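Local atomic coordinates of cellulase (Xanthomonas axonopodis pv. citri, PDB entry 5HOS), a protein that probably hydrolyses internal beta-1,4-glucosidic linkages of cellulose and related glucans, as a glycoside hydrolase of family 5. Residues Ala283-Leu288 and Ser334-Arg339; His199-Thr204 and Gln208-Ala213; Trp77-Pro82 and Pro90-Leu95; Ala306-Ser311 and Asn317-Ala322; Thr178-Gly183 and Asp219-Tyr224. All blocks are in the same frame, centred on the assembly; numbering follows the deposited sequence.

Contact 1: Ala283-Leu288 and Ser334-Arg339; sequences ALNGML and SPRARR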
# COMPACT_ATOMS: atom_id res chain seq x y z
N ALA A 283 19.61 -9.41 0.29
CA ALA A 283 18.92 -8.26 0.92
C ALA A 283 17.44 -8.53 1.17
O ALA A 283 16.92 -8.25 2.25
CB ALA A 283 19.09 -7.01 0.07
N LEU A 284 16.77 -9.11 0.16
CA LEU A 284 15.35 -9.42 0.27
C LEU A 284 15.10 -10.42 1.39
O LEU A 284 14.27 -10.17 2.27
CB LEU A 284 14.81 -9.96 -1.06
CG LEU A 284 13.33 -10.36 -1.10
CD1 LEU A 284 12.45 -9.18 -0.74
CD2 LEU A 284 12.98 -10.90 -2.47
N ASN A 285 15.81 -11.55 1.35
CA ASN A 285 15.73 -12.57 2.41
C ASN A 285 15.94 -12.00 3.79
O ASN A 285 15.17 -12.29 4.72
CB ASN A 285 16.77 -13.69 2.18
CG ASN A 285 16.15 -14.94 1.60
OD1 ASN A 285 15.32 -15.57 2.25
ND2 ASN A 285 16.56 -15.30 0.38
N GLY A 286 16.99 -11.20 3.93
CA GLY A 286 17.32 -10.57 5.19
C GLY A 286 16.22 -9.65 5.69
O GLY A 286 15.85 -9.69 6.87
N MET A 287 15.69 -8.83 4.79
CA MET A 287 14.65 -7.87 5.17
C MET A 287 13.37 -8.58 5.60
O MET A 287 12.75 -8.19 6.58
CB MET A 287 14.37 -6.89 4.04
CG MET A 287 13.55 -5.68 4.48
SD MET A 287 13.32 -4.44 3.19
CE MET A 287 13.25 -5.44 1.70
N LEU A 288 12.99 -9.63 4.88
CA LEU A 288 11.81 -10.42 5.25
C LEU A 288 12.01 -11.15 6.57
O LEU A 288 11.11 -11.20 7.40
CB LEU A 288 11.44 -11.40 4.13
CG LEU A 288 11.06 -10.72 2.80
CD1 LEU A 288 10.94 -11.75 1.70
CD2 LEU A 288 9.77 -9.91 2.91
N SER A 334 7.69 -16.62 -1.74
CA SER A 334 6.73 -17.68 -1.44
C SER A 334 6.99 -18.40 -0.10
O SER A 334 6.07 -18.47 0.72
CB SER A 334 6.61 -18.67 -2.61
OG SER A 334 5.59 -19.62 -2.37
N PRO A 335 8.22 -18.90 0.14
CA PRO A 335 8.45 -19.53 1.46
C PRO A 335 8.33 -18.56 2.64
O PRO A 335 7.90 -18.97 3.72
CB PRO A 335 9.88 -20.11 1.35
CG PRO A 335 10.47 -19.56 0.10
CD PRO A 335 9.35 -19.11 -0.79
N ARG A 336 8.67 -17.29 2.45
CA ARG A 336 8.51 -16.27 3.49
C ARG A 336 7.03 -16.00 3.77
O ARG A 336 6.62 -15.92 4.93
CB ARG A 336 9.25 -14.99 3.12
CG ARG A 336 10.76 -15.14 3.05
CD ARG A 336 11.38 -15.22 4.43
NE ARG A 336 12.84 -15.32 4.38
CZ ARG A 336 13.64 -15.40 5.44
NH1 ARG A 336 14.96 -15.48 5.26
NH2 ARG A 336 13.15 -15.41 6.67
N ALA A 337 6.24 -15.90 2.71
CA ALA A 337 4.78 -15.79 2.84
C ALA A 337 4.19 -17.00 3.56
O ALA A 337 3.33 -16.84 4.43
CB ALA A 337 4.13 -15.61 1.47
N ARG A 338 4.67 -18.19 3.22
CA ARG A 338 4.17 -19.42 3.84
C ARG A 338 4.36 -19.44 5.36
O ARG A 338 3.47 -19.89 6.08
CB ARG A 338 4.82 -20.66 3.22
CG ARG A 338 4.16 -21.97 3.62
CD ARG A 338 4.73 -23.14 2.84
NE ARG A 338 3.81 -24.28 2.86
CZ ARG A 338 3.83 -25.31 2.01
NH1 ARG A 338 4.73 -25.40 1.03
NH2 ARG A 338 2.92 -26.28 2.14
N ARG A 339 5.50 -18.98 5.84
CA ARG A 339 5.75 -18.86 7.29
C ARG A 339 4.72 -17.94 7.98
O ARG A 339 4.37 -18.16 9.14
CB ARG A 339 7.18 -18.38 7.56
CG ARG A 339 8.24 -19.46 7.36
CD ARG A 339 9.68 -18.95 7.41
NE ARG A 339 10.29 -18.87 6.08
CZ ARG A 339 11.60 -18.81 5.82
NH1 ARG A 339 12.51 -18.82 6.80
NH2 ARG A 339 12.02 -18.75 4.55
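Arg336 reaches across from helix 330-341 and grips a single oxygen, the amide OD1 of Asn285, side-on with two nitrogens. The NH1 bond is the shorter, 3.0 Å from Arg336 NH1 to Asn285 OD1 with an N-H...O angle of 157°; the one from Arg336 NE to Asn285 OD1 is 3.3 Å. OD1 lies almost in the guanidinium plane, yet the amide itself is turned 61° from that plane, so the pairing is a fork on one atom and not a flat amide-guanidinium pair. The backbone O of Asn285 sits over one face of the guanidinium, towards its rim; although it is 3.2 Å from Arg336 NH1, the angle is too poor for a hydrogen bond. On the opposite face lies NH2 of Arg339, about one helical turn further on. The remaining nitrogen, NH2 of Arg336, forms a salt bridge with Glu292, which probably fixes the rotation of the group and offsets its charge.

Nearer the backbone the contact is apolar. The bend at chi2 (-75°) turns Arg336 CD across Leu288, whose CB is 3.8 Å from it, while Leu288 CD1 is 3.7 Å from Arg336 CG.

Beyond this pair, Leu288 also packs on Leu333 of helix 330-341, on Trp301 of strand 298-306 and on Phe272 of strand 267-273, so the two helices meet over the last two strands of the barrel.

Contact 2: His199-Thr204 and Gln208-Ala213; sequences HSWYST and QSNAVA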
# COMPACT_ATOMS: atom_id res chain seq x y z
N HIS A 199 13.08 4.49 5.50
CA HIS A 199 14.41 5.12 5.62
C HIS A 199 14.45 6.63 5.93
O HIS A 199 15.43 7.12 6.50
CB HIS A 199 15.21 4.88 4.33
CG HIS A 199 14.69 5.67 3.17
ND1 HIS A 199 15.36 6.76 2.66
CD2 HIS A 199 13.55 5.55 2.45
CE1 HIS A 199 14.67 7.27 1.66
NE2 HIS A 199 13.57 6.56 1.51
N SER A 200 13.40 7.36 5.53
CA SER A 200 13.33 8.82 5.66
C SER A 200 12.34 9.28 6.73
O SER A 200 11.91 10.44 6.71
CB SER A 200 12.97 9.43 4.30
OG SER A 200 11.77 8.86 3.77
N TRP A 201 12.03 8.41 7.69
CA TRP A 201 11.04 8.73 8.72
C TRP A 201 11.38 9.98 9.55
O TRP A 201 10.48 10.69 10.00
CB TRP A 201 10.83 7.54 9.66
CG TRP A 201 9.46 7.53 10.27
CD1 TRP A 201 9.15 7.70 11.58
CD2 TRP A 201 8.22 7.35 9.58
NE1 TRP A 201 7.78 7.64 11.75
CE2 TRP A 201 7.19 7.43 10.54
CE3 TRP A 201 7.88 7.14 8.24
CZ2 TRP A 201 5.83 7.30 10.20
CZ3 TRP A 201 6.54 7.01 7.90
CH2 TRP A 201 5.52 7.08 8.88
N TYR A 202 12.68 10.23 9.74
CA TYR A 202 13.18 11.40 10.47
C TYR A 202 13.60 12.55 9.57
O TYR A 202 14.02 13.60 10.08
CB TYR A 202 14.35 11.00 11.36
CG TYR A 202 14.01 10.03 12.46
CD1 TYR A 202 14.04 8.65 12.24
CD2 TYR A 202 13.66 10.48 13.72
CE1 TYR A 202 13.74 7.76 13.26
CE2 TYR A 202 13.35 9.60 14.74
CZ TYR A 202 13.39 8.23 14.50
OH TYR A 202 13.11 7.35 15.51
N SER A 203 13.51 12.39 8.24
CA SER A 203 13.80 13.48 7.31
C SER A 203 12.80 14.62 7.48
O SER A 203 11.68 14.40 7.93
CB SER A 203 13.78 13.00 5.86
OG SER A 203 14.75 11.99 5.63
N THR A 204 13.21 15.84 7.14
CA THR A 204 12.41 17.03 7.45
C THR A 204 12.00 17.86 6.24
O THR A 204 12.72 17.92 5.23
CB THR A 204 13.14 17.96 8.43
OG1 THR A 204 14.44 18.27 7.93
CG2 THR A 204 13.26 17.31 9.80
N GLN A 208 9.74 19.73 9.91
CA GLN A 208 8.68 18.78 10.25
C GLN A 208 8.98 17.40 9.66
O GLN A 208 9.42 17.29 8.51
CB GLN A 208 7.33 19.28 9.71
CG GLN A 208 7.01 20.72 10.10
CD GLN A 208 7.17 20.99 11.58
OE1 GLN A 208 6.55 20.33 12.40
NE2 GLN A 208 8.02 21.95 11.92
N SER A 209 8.73 16.36 10.45
CA SER A 209 9.04 14.98 10.06
C SER A 209 7.89 14.05 10.37
O SER A 209 7.05 14.34 11.23
CB SER A 209 10.27 14.48 10.81
OG SER A 209 10.02 14.38 12.21
N ASN A 210 7.89 12.90 9.69
CA ASN A 210 6.96 11.84 10.05
C ASN A 210 7.16 11.35 11.48
O ASN A 210 6.18 11.08 12.16
CB ASN A 210 7.05 10.67 9.07
CG ASN A 210 6.51 11.04 7.70
OD1 ASN A 210 5.61 11.87 7.59
ND2 ASN A 210 7.05 10.42 6.66
N ALA A 211 8.41 11.30 11.93
CA ALA A 211 8.72 10.86 13.30
C ALA A 211 7.98 11.67 14.37
O ALA A 211 7.58 11.11 15.41
CB ALA A 211 10.22 10.90 13.55
N VAL A 212 7.81 12.96 14.14
CA VAL A 212 7.07 13.83 15.05
C VAL A 212 5.57 13.77 14.72
O VAL A 212 4.74 13.47 15.59
CB VAL A 212 7.59 15.29 15.00
CG1 VAL A 212 6.74 16.21 15.86
CG2 VAL A 212 9.04 15.34 15.44
N ALA A 213 5.25 14.05 13.47
CA ALA A 213 3.85 14.22 13.06
C ALA A 213 2.99 12.97 13.29
O ALA A 213 1.86 13.06 13.76
CB ALA A 213 3.78 14.64 11.60
O HOH W 1 9.74 12.48 7.53
O HOH W 2 9.27 9.10 5.62
O HOH W 3 13.46 14.81 12.44
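This is a short-range loop-to-helix contact, in which the turn around Trp201 and Tyr202, after strand 188-191, doubles back on the start of helix 210-213. The chain directions of 201-204 and 208-211 are 164° apart, nearly antiparallel, and one direct backbone hydrogen bond joins them, Ala211 N to Trp201 O at 2.9 Å.

Beside that bond the Trp201 indole takes Asn210 onto its face. Asn210 CB stands 3.5 Å from the centroid of the Trp201 six-membered ring and 9° off its normal, a CH-pi contact. With CG anti to the backbone N (chi1 -153°), Trp201 swings its ring against Asn210 at the helix start, where Trp259 and Phe256 meet it edge-to-face. The Asn210 amide is held elsewhere, OD1 accepting from Ala193 N and ND2 donating to a water that also bonds Ser200 OG. Further out, Ala211 CB rests over one face of the Tyr202 ring, 3.5 Å from Tyr202 CD2.

Another water accepts from Asn210 N at 2.9 Å and lies 2.8 Å from Ser203 O, bridging the segments.

Ser209 OG accepts from Val212 N at 3.3 Å, the signature of a serine N-cap, here opening a short helix in the connection between strands 188-191 and 224-231 of the beta/alpha barrel.

Contact 3: Trp77-Pro82 and Pro90-Leu95; sequences WERLQP and PAQLAL
Gln92, on the first turns of helix 90-105, lies against the backbone of Arg79 and Leu80 along the length of its side chain. Its CB is 3.5 Å from the carbonyl O of Arg79. CG, anti to the backbone N (chi1 -160°), continues over the same peptide and comes 3.7 Å from Leu80 CA. The chain then bends at chi2 (72°), which carries CD to 3.8 Å from Arg79 CB. At the tip, OE1 and NE2 both remain near that methylene, with Gln92 OE1 3.9 Å from Arg79 CB. No hydrogen bond crosses between the segments; Gln92 OE1 instead accepts from the hydroxyl of Tyr54.

Leu80 closes the contact beside it, its CD1 4.2 Å from Leu93 CB and 3.8 Å from Leu93 N. Arg79 shares only its inner end: its extended chain takes the guanidinium to the carbonyls of Pro45, Ala37 and Ile39. Within 77-82, a straight bond from Trp77 NE1 to Gln81 OE1 (3.0 Å, 172°), in the plane of both groups, spans the short helix and its exit.

The arrangement belongs to a beta-alpha unit of the (beta/alpha)8 barrel: the one-turn helix 77-80 follows strand 70-75 directly, and the chain loops round to pack helix 90-105 against it.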
# COMPACT_ATOMS: atom_id res chain seq x y z
N TRP A 77 -8.50 7.70 -7.18
CA TRP A 77 -9.57 8.47 -6.53
C TRP A 77 -10.57 9.00 -7.57
O TRP A 77 -11.78 8.84 -7.42
CB TRP A 77 -8.96 9.64 -5.74
CG TRP A 77 -9.89 10.41 -4.84
CD1 TRP A 77 -11.26 10.35 -4.78
CD2 TRP A 77 -9.51 11.42 -3.90
NE1 TRP A 77 -11.74 11.23 -3.85
CE2 TRP A 77 -10.69 11.91 -3.30
CE3 TRP A 77 -8.28 11.96 -3.51
CZ2 TRP A 77 -10.68 12.90 -2.31
CZ3 TRP A 77 -8.27 12.96 -2.52
CH2 TRP A 77 -9.45 13.42 -1.95
N GLU A 78 -10.06 9.60 -8.64
CA GLU A 78 -10.91 10.27 -9.62
C GLU A 78 -11.78 9.32 -10.42
O GLU A 78 -12.85 9.71 -10.91
CB GLU A 78 -10.07 11.13 -10.56
CG GLU A 78 -9.34 12.26 -9.85
CD GLU A 78 -7.95 11.90 -9.33
OE1 GLU A 78 -7.56 10.71 -9.34
OE2 GLU A 78 -7.25 12.83 -8.90
N ARG A 79 -11.34 8.07 -10.58
CA ARG A 79 -12.15 7.04 -11.21
C ARG A 79 -13.25 6.54 -10.28
O ARG A 79 -14.37 6.29 -10.71
CB ARG A 79 -11.28 5.87 -11.67
CG ARG A 79 -10.31 6.28 -12.76
CD ARG A 79 -9.61 5.10 -13.40
NE ARG A 79 -8.86 5.56 -14.58
CZ ARG A 79 -7.59 5.29 -14.88
NH1 ARG A 79 -6.84 4.48 -14.13
NH2 ARG A 79 -7.07 5.81 -15.99
N LEU A 80 -12.94 6.41 -9.00
CA LEU A 80 -13.92 5.98 -8.01
C LEU A 80 -14.91 7.08 -7.59
O LEU A 80 -16.07 6.78 -7.33
CB LEU A 80 -13.23 5.40 -6.78
CG LEU A 80 -14.15 4.86 -5.68
CD1 LEU A 80 -15.06 3.75 -6.18
CD2 LEU A 80 -13.31 4.38 -4.51
N GLN A 81 -14.44 8.33 -7.52
CA GLN A 81 -15.27 9.46 -7.12
C GLN A 81 -14.95 10.65 -8.01
O GLN A 81 -14.11 11.48 -7.68
CB GLN A 81 -15.06 9.81 -5.65
CG GLN A 81 -16.07 10.82 -5.12
CD GLN A 81 -15.79 11.25 -3.70
OE1 GLN A 81 -14.64 11.38 -3.30
NE2 GLN A 81 -16.85 11.51 -2.94
N PRO A 82 -15.63 10.73 -9.17
CA PRO A 82 -15.29 11.76 -10.17
C PRO A 82 -15.54 13.23 -9.76
O PRO A 82 -14.95 14.12 -10.37
CB PRO A 82 -16.17 11.38 -11.38
CG PRO A 82 -16.41 9.92 -11.21
CD PRO A 82 -16.55 9.73 -9.73
N PRO A 90 -20.80 4.14 -9.78
CA PRO A 90 -21.33 2.77 -9.65
C PRO A 90 -20.45 1.66 -10.26
O PRO A 90 -20.21 0.64 -9.60
CB PRO A 90 -22.68 2.85 -10.36
CG PRO A 90 -23.11 4.26 -10.15
CD PRO A 90 -21.84 5.08 -10.24
N ALA A 91 -19.95 1.85 -11.47
CA ALA A 91 -19.12 0.83 -12.12
C ALA A 91 -17.79 0.59 -11.40
O ALA A 91 -17.37 -0.56 -11.24
CB ALA A 91 -18.86 1.19 -13.59
N GLN A 92 -17.13 1.66 -10.98
CA GLN A 92 -15.82 1.54 -10.33
C GLN A 92 -15.99 0.86 -8.97
O GLN A 92 -15.20 -0.02 -8.61
CB GLN A 92 -15.14 2.91 -10.18
CG GLN A 92 -13.63 2.84 -9.98
CD GLN A 92 -12.82 2.45 -11.21
OE1 GLN A 92 -11.67 2.03 -11.07
NE2 GLN A 92 -13.39 2.58 -12.40
N LEU A 93 -17.04 1.24 -8.24
CA LEU A 93 -17.35 0.57 -6.98
C LEU A 93 -17.64 -0.92 -7.17
O LEU A 93 -17.15 -1.74 -6.40
CB LEU A 93 -18.50 1.26 -6.25
CG LEU A 93 -18.88 0.68 -4.88
CD1 LEU A 93 -17.69 0.62 -3.93
CD2 LEU A 93 -20.02 1.50 -4.29
N ALA A 94 -18.42 -1.26 -8.19
CA ALA A 94 -18.68 -2.67 -8.51
C ALA A 94 -17.40 -3.42 -8.90
O ALA A 94 -17.24 -4.58 -8.54
CB ALA A 94 -19.73 -2.80 -9.61
N LEU A 95 -16.48 -2.77 -9.61
CA LEU A 95 -15.18 -3.39 -9.90
C LEU A 95 -14.40 -3.72 -8.64
O LEU A 95 -13.83 -4.79 -8.53
CB LEU A 95 -14.32 -2.54 -10.84
CG LEU A 95 -14.81 -2.57 -12.28
CD1 LEU A 95 -14.32 -1.34 -13.04
CD2 LEU A 95 -14.38 -3.86 -12.96

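Contact 4: Ala306-Ser311 and Asn317-Ala322; sequences AGAWWS and NVQPDA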
# COMPACT_ATOMS: atom_id res chain seq x y z
N ALA A 306 2.92 -7.02 -9.10
CA ALA A 306 2.50 -7.87 -10.20
C ALA A 306 1.33 -7.18 -10.90
O ALA A 306 1.02 -6.02 -10.63
CB ALA A 306 2.12 -9.25 -9.68
N GLY A 307 0.67 -7.89 -11.81
CA GLY A 307 -0.37 -7.31 -12.66
C GLY A 307 -0.04 -7.67 -14.09
O GLY A 307 1.13 -7.79 -14.46
N ALA A 308 -1.09 -7.82 -14.89
CA ALA A 308 -0.96 -8.39 -16.23
C ALA A 308 -0.29 -7.48 -17.28
O ALA A 308 0.15 -7.98 -18.32
CB ALA A 308 -2.33 -8.84 -16.73
N TRP A 309 -0.21 -6.17 -17.01
CA TRP A 309 0.26 -5.21 -18.03
C TRP A 309 1.67 -4.64 -17.82
O TRP A 309 2.06 -3.72 -18.54
CB TRP A 309 -0.77 -4.07 -18.19
CG TRP A 309 -2.06 -4.47 -18.89
CD1 TRP A 309 -2.38 -5.69 -19.43
CD2 TRP A 309 -3.18 -3.61 -19.16
NE1 TRP A 309 -3.63 -5.65 -20.00
CE2 TRP A 309 -4.14 -4.39 -19.85
CE3 TRP A 309 -3.47 -2.27 -18.87
CZ2 TRP A 309 -5.38 -3.86 -20.25
CZ3 TRP A 309 -4.69 -1.75 -19.28
CH2 TRP A 309 -5.63 -2.54 -19.97
N TRP A 310 2.44 -5.19 -16.88
CA TRP A 310 3.84 -4.77 -16.71
C TRP A 310 4.64 -5.18 -17.94
O TRP A 310 4.41 -6.25 -18.51
CB TRP A 310 4.50 -5.37 -15.46
CG TRP A 310 4.08 -4.75 -14.17
CD1 TRP A 310 3.33 -5.33 -13.18
CD2 TRP A 310 4.40 -3.43 -13.70
NE1 TRP A 310 3.16 -4.46 -12.14
CE2 TRP A 310 3.80 -3.28 -12.43
CE3 TRP A 310 5.12 -2.35 -14.24
CZ2 TRP A 310 3.90 -2.10 -11.68
CZ3 TRP A 310 5.23 -1.17 -13.49
CH2 TRP A 310 4.62 -1.06 -12.22
N SER A 311 5.59 -4.34 -18.33
CA SER A 311 6.49 -4.65 -19.44
C SER A 311 7.47 -5.75 -19.02
O SER A 311 7.67 -6.02 -17.82
CB SER A 311 7.24 -3.40 -19.90
OG SER A 311 8.21 -2.99 -18.95
N ASN A 317 8.68 -7.15 -11.47
CA ASN A 317 7.45 -7.84 -11.87
C ASN A 317 7.46 -9.30 -11.46
O ASN A 317 8.31 -10.07 -11.90
CB ASN A 317 7.24 -7.72 -13.39
CG ASN A 317 5.90 -8.29 -13.83
OD1 ASN A 317 4.96 -8.45 -13.03
ND2 ASN A 317 5.80 -8.61 -15.12
N VAL A 318 6.49 -9.70 -10.63
CA VAL A 318 6.35 -11.11 -10.23
C VAL A 318 5.09 -11.75 -10.81
O VAL A 318 4.67 -12.82 -10.38
CB VAL A 318 6.47 -11.33 -8.71
CG1 VAL A 318 7.89 -11.04 -8.25
CG2 VAL A 318 5.47 -10.50 -7.92
N GLN A 319 4.50 -11.11 -11.82
CA GLN A 319 3.43 -11.72 -12.62
C GLN A 319 4.03 -12.94 -13.33
O GLN A 319 5.09 -12.80 -13.95
CB GLN A 319 2.91 -10.74 -13.68
CG GLN A 319 1.69 -11.21 -14.45
CD GLN A 319 0.41 -11.12 -13.63
OE1 GLN A 319 0.43 -10.75 -12.46
NE2 GLN A 319 -0.71 -11.45 -14.25
N PRO A 320 3.36 -14.11 -13.25
CA PRO A 320 3.89 -15.26 -14.00
C PRO A 320 3.95 -14.98 -15.51
O PRO A 320 3.18 -14.15 -16.01
CB PRO A 320 2.91 -16.40 -13.68
CG PRO A 320 1.78 -15.81 -12.93
CD PRO A 320 2.15 -14.44 -12.47
N ASP A 321 4.88 -15.63 -16.20
CA ASP A 321 5.06 -15.42 -17.64
C ASP A 321 3.94 -16.09 -18.46
O ASP A 321 3.03 -16.71 -17.90
CB ASP A 321 6.47 -15.86 -18.10
CG ASP A 321 6.71 -17.38 -18.01
OD1 ASP A 321 5.76 -18.17 -17.92
OD2 ASP A 321 7.89 -17.77 -18.04
N ALA A 322 4.02 -15.99 -19.79
CA ALA A 322 3.01 -16.58 -20.70
C ALA A 322 2.78 -18.10 -20.54
O ALA A 322 1.72 -18.60 -20.91
CB ALA A 322 3.35 -16.25 -22.14
O HOH W 4 3.08 -8.53 -16.36
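Gln319 folds its amide over the peptide of Gly307, and Gly307 N donates to Gln319 OE1 at 2.9 Å. Two torsions place the amide there: chi1 (-173°) sets CG anti to the backbone N, and chi2 (75°) brings CD back towards the glycine. Gln319 CB, CG and CD are each 3.5 Å from Gly307 O. The donor approaches from well above the amide plane, away from the lone-pair directions. Gln319 NE2 ends near Ala308, 3.7 Å from Ala308 CA.

The glycine itself adopts a positive phi, where a side chain would press on the preceding carbonyl O. It starts a type I beta turn, Gly307 to Trp310, just past strand 298-306, the eighth of the barrel, and both segments belong to the loop between that strand and helix 330-341.

Asn317 forms an Asx turn, its OD1 accepting from Gln319 N at 3.0 Å, which ties the Asn317 amide to the backbone that carries Gln319. Asn317 CG stands opposite its own backbone nitrogen, turning the amide to Trp310 with the planes 47° apart; Asn317 ND2 is 3.5 Å from Trp310 CB, and OD1 meets CD1 of the indole. Asn317 ND2 also donates to a water, at 3.0 Å, which in turn donates to Gly307 O. Trp310 NE1 turns back to Ala306 O in a weak bond, while Tyr314 stacks on its ring. Deeper in, Ala306 CB touches Val318 CG2 at 4.0 Å, near Val32 of strand 29-34.

Contact 5: Thr178-Gly183 and Asp219-Tyr224; sequences TIRKTG and DPLNRY. With SO4 (sulfate ion), chain B.
Arg180 and Asp219 form a bidentate, side-on salt bridge. Arg180 NE donates to Asp219 OD1 and Arg180 NH2 to Asp219 OD2, both at 2.8 Å and nearly straight, with N-H...O angles of 172° and 173°. Each oxygen uses its syn lone pair, and the guanidinium and carboxylate planes are 12° apart. A bend at chi2 brings the Arg180 chain round to this edge-on meeting.

Both carboxylate oxygens are gripped again from above their plane by the backbone: Leu221 N donates to Asp219 OD1 at 3.0 Å, making an Asx turn, and Arg223 N to Asp219 OD2 at 2.8 Å. These four bonds would be expected to favour the charged carboxylate. Asp219 also opens a type I beta turn ending at Asn222. The salt bridge therefore ties the C-terminal part of helix 165-181 to the turn leading into barrel strand 224-231.

Leu221 CB lies over one face of the Arg180 guanidinium, and Leu221 CG is 3.6 Å from Arg180 CD; Pro220 CD lies 3.8 Å from Arg180 CG. Arg180 NH1 is fixed by the carbonyls of Ala184 and Asn186.

Beyond this, Arg223 extends to a sulfate, probably from the crystallisation liquor, donating from Arg223 NE to sulfate O1 at 3.1 Å and from Arg223 NH2 to sulfate O3 at 3.0 Å. Lys28, Tyr29 and Arg266 also bind that ion.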
# COMPACT_ATOMS: atom_id res chain seq x y z
N THR A 178 -13.38 10.04 10.63
CA THR A 178 -14.54 9.90 9.76
C THR A 178 -14.91 8.44 9.53
O THR A 178 -16.07 8.06 9.62
CB THR A 178 -14.27 10.59 8.41
OG1 THR A 178 -14.01 11.98 8.63
CG2 THR A 178 -15.45 10.43 7.47
N ILE A 179 -13.90 7.62 9.24
CA ILE A 179 -14.10 6.20 9.06
C ILE A 179 -14.73 5.58 10.31
O ILE A 179 -15.71 4.85 10.20
CB ILE A 179 -12.79 5.47 8.69
CG1 ILE A 179 -12.40 5.86 7.25
CG2 ILE A 179 -12.94 3.96 8.77
CD1 ILE A 179 -10.96 5.56 6.89
N ARG A 180 -14.18 5.90 11.48
CA ARG A 180 -14.69 5.33 12.73
C ARG A 180 -16.08 5.81 13.08
O ARG A 180 -16.87 5.05 13.67
CB ARG A 180 -13.72 5.57 13.90
CG ARG A 180 -12.36 4.88 13.78
CD ARG A 180 -12.44 3.50 13.15
NE ARG A 180 -11.15 2.81 13.19
CZ ARG A 180 -10.86 1.73 12.47
NH1 ARG A 180 -11.77 1.18 11.66
NH2 ARG A 180 -9.64 1.20 12.55
N LYS A 181 -16.42 7.03 12.70
CA LYS A 181 -17.76 7.54 12.95
C LYS A 181 -18.83 6.76 12.15
O LYS A 181 -19.97 6.69 12.58
CB LYS A 181 -17.84 9.05 12.70
CG LYS A 181 -18.99 9.72 13.44
CD LYS A 181 -18.87 11.23 13.50
CE LYS A 181 -19.93 11.80 14.43
NZ LYS A 181 -20.02 13.28 14.31
N THR A 182 -18.44 6.11 11.04
CA THR A 182 -19.37 5.23 10.30
C THR A 182 -19.68 3.92 11.03
O THR A 182 -20.64 3.24 10.68
CB THR A 182 -18.88 4.81 8.91
OG1 THR A 182 -17.78 3.90 9.03
CG2 THR A 182 -18.49 6.02 8.06
N GLY A 183 -18.86 3.55 12.00
CA GLY A 183 -18.97 2.28 12.71
C GLY A 183 -18.09 1.18 12.13
O GLY A 183 -17.97 0.11 12.70
N ASP A 219 -6.43 6.40 16.79
CA ASP A 219 -7.53 5.72 16.13
C ASP A 219 -8.58 5.47 17.20
O ASP A 219 -8.29 4.74 18.15
CB ASP A 219 -7.05 4.38 15.55
CG ASP A 219 -8.15 3.59 14.87
OD1 ASP A 219 -9.35 3.97 14.93
OD2 ASP A 219 -7.83 2.54 14.27
N PRO A 220 -9.80 6.04 17.05
CA PRO A 220 -10.88 5.76 18.03
C PRO A 220 -11.18 4.27 18.32
O PRO A 220 -11.68 3.98 19.41
CB PRO A 220 -12.10 6.44 17.41
CG PRO A 220 -11.52 7.59 16.65
CD PRO A 220 -10.21 7.08 16.09
N LEU A 221 -10.91 3.37 17.38
CA LEU A 221 -11.06 1.91 17.61
C LEU A 221 -9.73 1.16 17.77
O LEU A 221 -9.72 -0.04 17.95
CB LEU A 221 -11.88 1.27 16.48
CG LEU A 221 -13.31 1.76 16.23
CD1 LEU A 221 -14.01 0.88 15.20
CD2 LEU A 221 -14.15 1.80 17.50
N ASN A 222 -8.61 1.87 17.72
CA ASN A 222 -7.29 1.27 17.89
C ASN A 222 -7.03 0.03 17.02
O ASN A 222 -6.61 -1.00 17.50
CB ASN A 222 -7.04 0.97 19.37
CG ASN A 222 -5.56 0.82 19.69
OD1 ASN A 222 -4.69 1.26 18.93
ND2 ASN A 222 -5.26 0.19 20.81
N ARG A 223 -7.29 0.16 15.72
CA ARG A 223 -7.02 -0.92 14.77
C ARG A 223 -6.43 -0.36 13.49
O ARG A 223 -7.13 -0.18 12.48
CB ARG A 223 -8.27 -1.74 14.47
CG ARG A 223 -7.90 -3.10 13.88
CD ARG A 223 -9.03 -3.74 13.11
NE ARG A 223 -8.57 -4.93 12.40
CZ ARG A 223 -9.34 -5.69 11.62
NH1 ARG A 223 -10.63 -5.39 11.44
NH2 ARG A 223 -8.82 -6.75 11.02
N TYR A 224 -5.13 -0.08 13.55
CA TYR A 224 -4.42 0.54 12.44
C TYR A 224 -2.96 0.15 12.46
O TYR A 224 -2.46 -0.41 13.43
CB TYR A 224 -4.56 2.07 12.51
CG TYR A 224 -3.76 2.74 13.61
CD1 TYR A 224 -4.19 2.70 14.94
CD2 TYR A 224 -2.59 3.43 13.32
CE1 TYR A 224 -3.46 3.33 15.95
CE2 TYR A 224 -1.86 4.06 14.31
CZ TYR A 224 -2.29 4.01 15.63
OH TYR A 224 -1.54 4.65 16.58
S SO4 B . -5.19 -6.74 12.47
O1 SO4 B . -5.61 -5.44 13.06
O2 SO4 B . -5.57 -7.83 13.40
O3 SO4 B . -5.86 -6.94 11.18
O4 SO4 B . -3.72 -6.76 12.31

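How the contacts relate
All five contacts lie about 18 to 19 Å from the chain centre, measured to their own centres, around the eight-stranded barrel. None touches another. Contacts 2 and 4 fall on opposite sides of that centre, about 34 Å apart between contact centres, as do contacts 1 and 3, also about 34 Å, and contacts 4 and 5, about 36 Å. Contact 2 is nested in the loop closed by contact 5, nearest atoms about 9 Å apart; contact 4 lies within the loop closed by contact 1, about 8 Å away. The sulfate at contact 5, beside the starts of strands 29-34, 224-231 and 267-273, lies at the barrel's N-terminal end; family 5 active sites lie at the C-terminal strand ends, so it probably does not mark the substrate site.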